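Local coordinates for GDSL-like protein (PDB 7BXD) that probably hydrolyses ester bonds of acylated substrates, as a GDSL-like acylhydrolase of the SGNH hydrolase clan, at residues 125-137 against 179-192. Sequence-based numbering, arbitrary orientation.
Sequences HEFYGAVDYLIRT and YVRAMLEVCDRYSV
A chi1 of -84° sets CG of Tyr128 anti to its carbonyl carbon and swings the ring across Ala182, whereas Asp132, its CG anti to the backbone N, turns its carboxylate to Tyr190. The Tyr128 ring lies over the methyl of Ala182 in a CH-pi contact, CB standing 3.5 Å from the ring centroid. The extended chain of Glu185 then brings OE1 to the ring edge, where Tyr128 OH donates to it at 2.6 Å, meeting the carboxylate from above its plane. A phenylalanine in place of Tyr128 would probably keep the methyl contact but leave Glu185 OE1 without this donor. The second polar clasp is Tyr190 OH to Asp132 OD1, also 2.6 Å, on the syn side of the carboxylate but tilted out of its plane. Asp132 OD2 is gripped in turn by Arg136 NE at 2.7 Å in a salt bridge, from above the carboxylate plane; with one bond on each oxygen the group is probably held against rotation, and the nearby arginine probably favours its charged form. Between the clasps Val186 is a knob in the hole formed by Tyr128, Val131, Asp132 and Ile135; its CG2 lies 3.6 Å from Tyr128 CD1, while CG1 packs against the Asp132 backbone. Ile135 CG2 reaches Tyr190 CB at 3.7 Å, and its CD1 packs against Val186 CG1 and Cys187. At the other end of the contact the Phe127 ring receives the edge of Tyr179 on one face, a T-shaped pair with planes at 73°; Tyr179 OH itself bonds to Val114 O. Val131, Ile135, Met183 and Cys187 also touch Phe149 of strand 146-150. Segments 127-137 and 179-189 approach to 9.3 Å between axes and cross at -38°; their parent helices, 127-141 and 176-189, thus pack side by side over the parallel sheet, as neighbouring helices do in the alpha/beta/alpha sandwich of SGNH hydrolases.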
loop_
_atom_site.group_PDB
_atom_site.type_symbol
_atom_site.label_atom_id
_atom_site.label_comp_id
_atom_site.label_asym_id
_atom_site.label_seq_id
_atom_site.Cartn_x
_atom_site.Cartn_y
_atom_site.Cartn_z
ATOM N N HIS A 125 0.117 -11.556 -13.354
ATOM C CA HIS A 125 0.652 -12.481 -12.359
ATOM C C HIS A 125 2.088 -12.150 -11.954
ATOM O O HIS A 125 2.596 -12.765 -11.009
ATOM C CB HIS A 125 0.625 -13.920 -12.887
ATOM C CG HIS A 125 -0.746 -14.405 -13.193
ATOM N ND1 HIS A 125 -1.342 -14.181 -14.414
ATOM C CD2 HIS A 125 -1.645 -15.086 -12.451
ATOM C CE1 HIS A 125 -2.543 -14.736 -14.423
ATOM N NE2 HIS A 125 -2.764 -15.266 -13.232
ATOM N N GLU A 126 2.777 -11.260 -12.673
ATOM C CA GLU A 126 4.109 -10.817 -12.286
ATOM C C GLU A 126 3.976 -9.457 -11.610
ATOM O O GLU A 126 3.081 -8.680 -11.940
ATOM C CB GLU A 126 5.022 -10.690 -13.509
ATOM C CG GLU A 126 5.437 -12.005 -14.135
ATOM C CD GLU A 126 6.320 -11.838 -15.366
ATOM O OE1 GLU A 126 6.336 -10.751 -15.981
ATOM O OE2 GLU A 126 6.982 -12.847 -15.755
ATOM N N PHE A 127 4.869 -9.158 -10.662
ATOM C CA PHE A 127 4.743 -7.892 -9.954
ATOM C C PHE A 127 4.859 -6.702 -10.895
ATOM O O PHE A 127 4.058 -5.759 -10.815
ATOM C CB PHE A 127 5.776 -7.799 -8.845
ATOM C CG PHE A 127 5.471 -6.703 -7.868
ATOM C CD1 PHE A 127 4.378 -6.803 -6.994
ATOM C CD2 PHE A 127 6.287 -5.570 -7.795
ATOM C CE1 PHE A 127 4.109 -5.799 -6.100
ATOM C CE2 PHE A 127 6.001 -4.580 -6.883
ATOM C CZ PHE A 127 4.917 -4.696 -6.035
ATOM N N TYR A 128 5.882 -6.695 -11.761
ATOM C CA TYR A 128 6.012 -5.582 -12.717
ATOM C C TYR A 128 4.745 -5.425 -13.537
ATOM O O TYR A 128 4.300 -4.297 -13.804
ATOM C CB TYR A 128 7.212 -5.768 -13.661
ATOM C CG TYR A 128 8.557 -5.306 -13.137
ATOM C CD1 TYR A 128 8.936 -3.964 -13.231
ATOM C CD2 TYR A 128 9.487 -6.214 -12.622
ATOM C CE1 TYR A 128 10.185 -3.532 -12.836
ATOM C CE2 TYR A 128 10.738 -5.785 -12.203
ATOM C CZ TYR A 128 11.082 -4.446 -12.303
ATOM O OH TYR A 128 12.325 -4.035 -11.849
ATOM N N GLY A 129 4.193 -6.537 -14.026
ATOM C CA GLY A 129 3.028 -6.463 -14.885
ATOM C C GLY A 129 1.779 -6.043 -14.148
ATOM O O GLY A 129 0.921 -5.356 -14.719
ATOM N N ALA A 130 1.644 -6.435 -12.874
ATOM C CA ALA A 130 0.487 -6.030 -12.097
ATOM C C ALA A 130 0.509 -4.537 -11.787
ATOM O O ALA A 130 -0.542 -3.867 -11.840
ATOM C CB ALA A 130 0.417 -6.858 -10.817
ATOM N N VAL A 131 1.674 -4.000 -11.397
ATOM C CA VAL A 131 1.761 -2.564 -11.148
ATOM C C VAL A 131 1.438 -1.804 -12.431
ATOM O O VAL A 131 0.713 -0.800 -12.426
ATOM C CB VAL A 131 3.122 -2.165 -10.549
ATOM C CG1 VAL A 131 3.211 -0.632 -10.359
ATOM C CG2 VAL A 131 3.347 -2.860 -9.202
ATOM N N ASP A 132 1.984 -2.272 -13.564
ATOM C CA ASP A 132 1.692 -1.664 -14.859
ATOM C C ASP A 132 0.192 -1.680 -15.139
ATOM O O ASP A 132 -0.387 -0.669 -15.561
ATOM C CB ASP A 132 2.506 -2.416 -15.919
ATOM C CG ASP A 132 2.363 -1.829 -17.304
ATOM O OD1 ASP A 132 3.115 -0.877 -17.605
ATOM O OD2 ASP A 132 1.510 -2.326 -18.071
ATOM N N TYR A 133 -0.451 -2.830 -14.923
ATOM C CA TYR A 133 -1.905 -2.913 -15.117
ATOM C C TYR A 133 -2.638 -1.891 -14.266
ATOM O O TYR A 133 -3.578 -1.240 -14.740
ATOM C CB TYR A 133 -2.409 -4.324 -14.789
ATOM C CG TYR A 133 -3.894 -4.459 -14.969
ATOM C CD1 TYR A 133 -4.771 -4.184 -13.906
ATOM C CD2 TYR A 133 -4.428 -4.883 -16.202
ATOM C CE1 TYR A 133 -6.128 -4.296 -14.068
ATOM C CE2 TYR A 133 -5.791 -5.002 -16.373
ATOM C CZ TYR A 133 -6.635 -4.701 -15.306
ATOM O OH TYR A 133 -8.016 -4.817 -15.487
ATOM N N LEU A 134 -2.287 -1.790 -12.979
ATOM C CA LEU A 134 -3.015 -0.861 -12.116
ATOM C C LEU A 134 -2.907 0.560 -12.626
ATOM O O LEU A 134 -3.898 1.297 -12.647
ATOM C CB LEU A 134 -2.513 -0.920 -10.675
ATOM C CG LEU A 134 -2.809 -2.186 -9.852
ATOM C CD1 LEU A 134 -2.317 -1.931 -8.424
ATOM C CD2 LEU A 134 -4.288 -2.522 -9.855
ATOM N N ILE A 135 -1.705 0.999 -13.028
ATOM C CA ILE A 135 -1.572 2.388 -13.442
ATOM C C ILE A 135 -2.358 2.641 -14.719
ATOM O O ILE A 135 -3.093 3.639 -14.826
ATOM C CB ILE A 135 -0.091 2.785 -13.592
ATOM C CG1 ILE A 135 0.581 2.753 -12.202
ATOM C CG2 ILE A 135 0.024 4.169 -14.264
ATOM C CD1 ILE A 135 2.091 2.775 -12.232
ATOM N N ARG A 136 -2.242 1.728 -15.693
ATOM C CA ARG A 136 -2.988 1.908 -16.946
ATOM C C ARG A 136 -4.486 1.917 -16.683
ATOM O O ARG A 136 -5.243 2.690 -17.301
ATOM C CB ARG A 136 -2.633 0.797 -17.943
ATOM C CG ARG A 136 -1.225 0.924 -18.537
ATOM C CD ARG A 136 -1.007 -0.157 -19.632
ATOM N NE ARG A 136 -0.871 -1.514 -19.090
ATOM C CZ ARG A 136 -1.765 -2.505 -19.204
ATOM N NH1 ARG A 136 -2.915 -2.319 -19.840
ATOM N NH2 ARG A 136 -1.500 -3.699 -18.666
ATOM N N THR A 137 -4.945 1.020 -15.806
ATOM C CA THR A 137 -6.384 0.784 -15.704
ATOM C C THR A 137 -7.047 1.827 -14.799
ATOM O O THR A 137 -8.178 2.270 -15.060
ATOM C CB THR A 137 -6.640 -0.659 -15.251
ATOM O OG1 THR A 137 -5.964 -1.534 -16.161
ATOM C CG2 THR A 137 -8.136 -0.989 -15.263
ATOM N N TYR A 179 10.991 -5.768 -4.817
ATOM C CA TYR A 179 9.623 -5.383 -5.141
ATOM C C TYR A 179 9.472 -3.860 -5.094
ATOM O O TYR A 179 8.807 -3.266 -5.961
ATOM C CB TYR A 179 8.626 -6.082 -4.195
ATOM C CG TYR A 179 8.569 -7.578 -4.409
ATOM C CD1 TYR A 179 9.567 -8.418 -3.878
ATOM C CD2 TYR A 179 7.559 -8.142 -5.175
ATOM C CE1 TYR A 179 9.535 -9.786 -4.114
ATOM C CE2 TYR A 179 7.522 -9.527 -5.429
ATOM C CZ TYR A 179 8.525 -10.339 -4.895
ATOM O OH TYR A 179 8.525 -11.699 -5.091
ATOM N N VAL A 180 10.061 -3.210 -4.089
ATOM C CA VAL A 180 10.009 -1.751 -4.024
ATOM C C VAL A 180 10.633 -1.137 -5.273
ATOM O O VAL A 180 10.071 -0.218 -5.879
ATOM C CB VAL A 180 10.663 -1.234 -2.725
ATOM C CG1 VAL A 180 10.701 0.266 -2.717
ATOM C CG2 VAL A 180 9.878 -1.757 -1.479
ATOM N N ARG A 181 11.806 -1.631 -5.678
ATOM C CA ARG A 181 12.468 -1.090 -6.868
ATOM C C ARG A 181 11.592 -1.274 -8.081
ATOM O O ARG A 181 11.494 -0.377 -8.930
ATOM C CB ARG A 181 13.813 -1.792 -7.055
ATOM C CG ARG A 181 14.919 -1.236 -6.190
ATOM C CD ARG A 181 16.322 -1.687 -6.687
ATOM N NE ARG A 181 16.428 -3.138 -6.876
ATOM C CZ ARG A 181 16.722 -4.017 -5.923
ATOM N NH1 ARG A 181 16.970 -3.612 -4.686
ATOM N NH2 ARG A 181 16.772 -5.312 -6.219
ATOM N N ALA A 182 10.967 -2.446 -8.212
ATOM C CA ALA A 182 10.093 -2.679 -9.372
ATOM C C ALA A 182 8.956 -1.652 -9.391
ATOM O O ALA A 182 8.623 -1.077 -10.441
ATOM C CB ALA A 182 9.535 -4.095 -9.314
ATOM N N MET A 183 8.321 -1.425 -8.235
ATOM C CA MET A 183 7.249 -0.437 -8.153
ATOM C C MET A 183 7.747 0.930 -8.573
ATOM O O MET A 183 7.083 1.630 -9.346
ATOM C CB MET A 183 6.717 -0.383 -6.720
ATOM C CG MET A 183 5.609 0.666 -6.536
ATOM S SD MET A 183 4.910 0.679 -4.869
ATOM C CE MET A 183 3.952 -0.811 -4.901
ATOM N N LEU A 184 8.918 1.332 -8.065
ATOM C CA LEU A 184 9.456 2.642 -8.428
ATOM C C LEU A 184 9.727 2.748 -9.928
ATOM O O LEU A 184 9.528 3.820 -10.533
ATOM C CB LEU A 184 10.728 2.951 -7.626
ATOM C CG LEU A 184 10.497 3.102 -6.118
ATOM C CD1 LEU A 184 11.807 3.280 -5.398
ATOM C CD2 LEU A 184 9.581 4.244 -5.794
ATOM N N GLU A 185 10.220 1.675 -10.552
ATOM C CA GLU A 185 10.524 1.726 -11.986
ATOM C C GLU A 185 9.247 1.844 -12.820
ATOM O O GLU A 185 9.224 2.583 -13.817
ATOM C CB GLU A 185 11.328 0.500 -12.382
ATOM C CG GLU A 185 12.753 0.549 -11.820
ATOM C CD GLU A 185 13.537 -0.713 -12.074
ATOM O OE1 GLU A 185 13.020 -1.643 -12.726
ATOM O OE2 GLU A 185 14.707 -0.776 -11.628
ATOM N N VAL A 186 8.176 1.114 -12.450
ATOM C CA VAL A 186 6.942 1.236 -13.219
ATOM C C VAL A 186 6.337 2.616 -12.986
ATOM O O VAL A 186 5.822 3.265 -13.917
ATOM C CB VAL A 186 5.949 0.105 -12.894
ATOM C CG1 VAL A 186 4.701 0.239 -13.768
ATOM C CG2 VAL A 186 6.596 -1.241 -13.106
ATOM N N CYS A 187 6.341 3.087 -11.731
ATOM C CA CYS A 187 5.856 4.435 -11.481
ATOM C C CYS A 187 6.626 5.459 -12.313
ATOM O O CYS A 187 6.031 6.391 -12.882
ATOM C CB CYS A 187 5.937 4.750 -9.980
ATOM S SG CYS A 187 4.606 3.944 -9.035
ATOM N N ASP A 188 7.952 5.313 -12.392
ATOM C CA ASP A 188 8.732 6.237 -13.215
ATOM C C ASP A 188 8.266 6.220 -14.671
ATOM O O ASP A 188 8.132 7.280 -15.296
ATOM C CB ASP A 188 10.223 5.905 -13.145
ATOM C CG ASP A 188 10.991 6.690 -14.212
ATOM O OD1 ASP A 188 11.241 7.890 -14.033
ATOM O OD2 ASP A 188 11.262 6.106 -15.299
ATOM N N ARG A 189 8.016 5.034 -15.227
ATOM C CA ARG A 189 7.568 4.947 -16.615
ATOM C C ARG A 189 6.398 5.873 -16.858
ATOM O O ARG A 189 6.331 6.529 -17.912
ATOM C CB ARG A 189 7.204 3.503 -16.961
ATOM C CG ARG A 189 6.358 3.329 -18.203
ATOM C CD ARG A 189 7.050 3.544 -19.462
ATOM N NE ARG A 189 6.177 3.097 -20.560
ATOM C CZ ARG A 189 6.570 3.148 -21.811
ATOM N NH1 ARG A 189 7.778 3.636 -22.035
ATOM N NH2 ARG A 189 5.773 2.752 -22.824
ATOM N N TYR A 190 5.443 5.898 -15.921
ATOM C CA TYR A 190 4.202 6.644 -16.073
ATOM C C TYR A 190 4.203 7.962 -15.312
ATOM O O TYR A 190 3.140 8.563 -15.130
ATOM C CB TYR A 190 3.016 5.767 -15.661
ATOM C CG TYR A 190 2.896 4.553 -16.558
ATOM C CD1 TYR A 190 2.514 4.686 -17.904
ATOM C CD2 TYR A 190 3.144 3.267 -16.068
ATOM C CE1 TYR A 190 2.375 3.573 -18.712
ATOM C CE2 TYR A 190 3.017 2.147 -16.890
ATOM C CZ TYR A 190 2.633 2.301 -18.206
ATOM O OH TYR A 190 2.509 1.232 -19.053
ATOM N N SER A 191 5.378 8.421 -14.873
ATOM C CA SER A 191 5.513 9.706 -14.194
ATOM C C SER A 191 4.641 9.810 -12.930
ATOM O O SER A 191 4.174 10.905 -12.573
ATOM C CB SER A 191 5.228 10.876 -15.153
ATOM O OG SER A 191 6.068 10.741 -16.297
ATOM N N VAL A 192 4.453 8.700 -12.212
ATOM C CA VAL A 192 3.541 8.669 -11.065
ATOM C C VAL A 192 4.217 9.122 -9.774
ATOM O O VAL A 192 5.219 8.526 -9.374
ATOM C CB VAL A 192 2.954 7.264 -10.869
ATOM C CG1 VAL A 192 2.111 7.166 -9.615
ATOM C CG2 VAL A 192 2.102 6.881 -12.068
#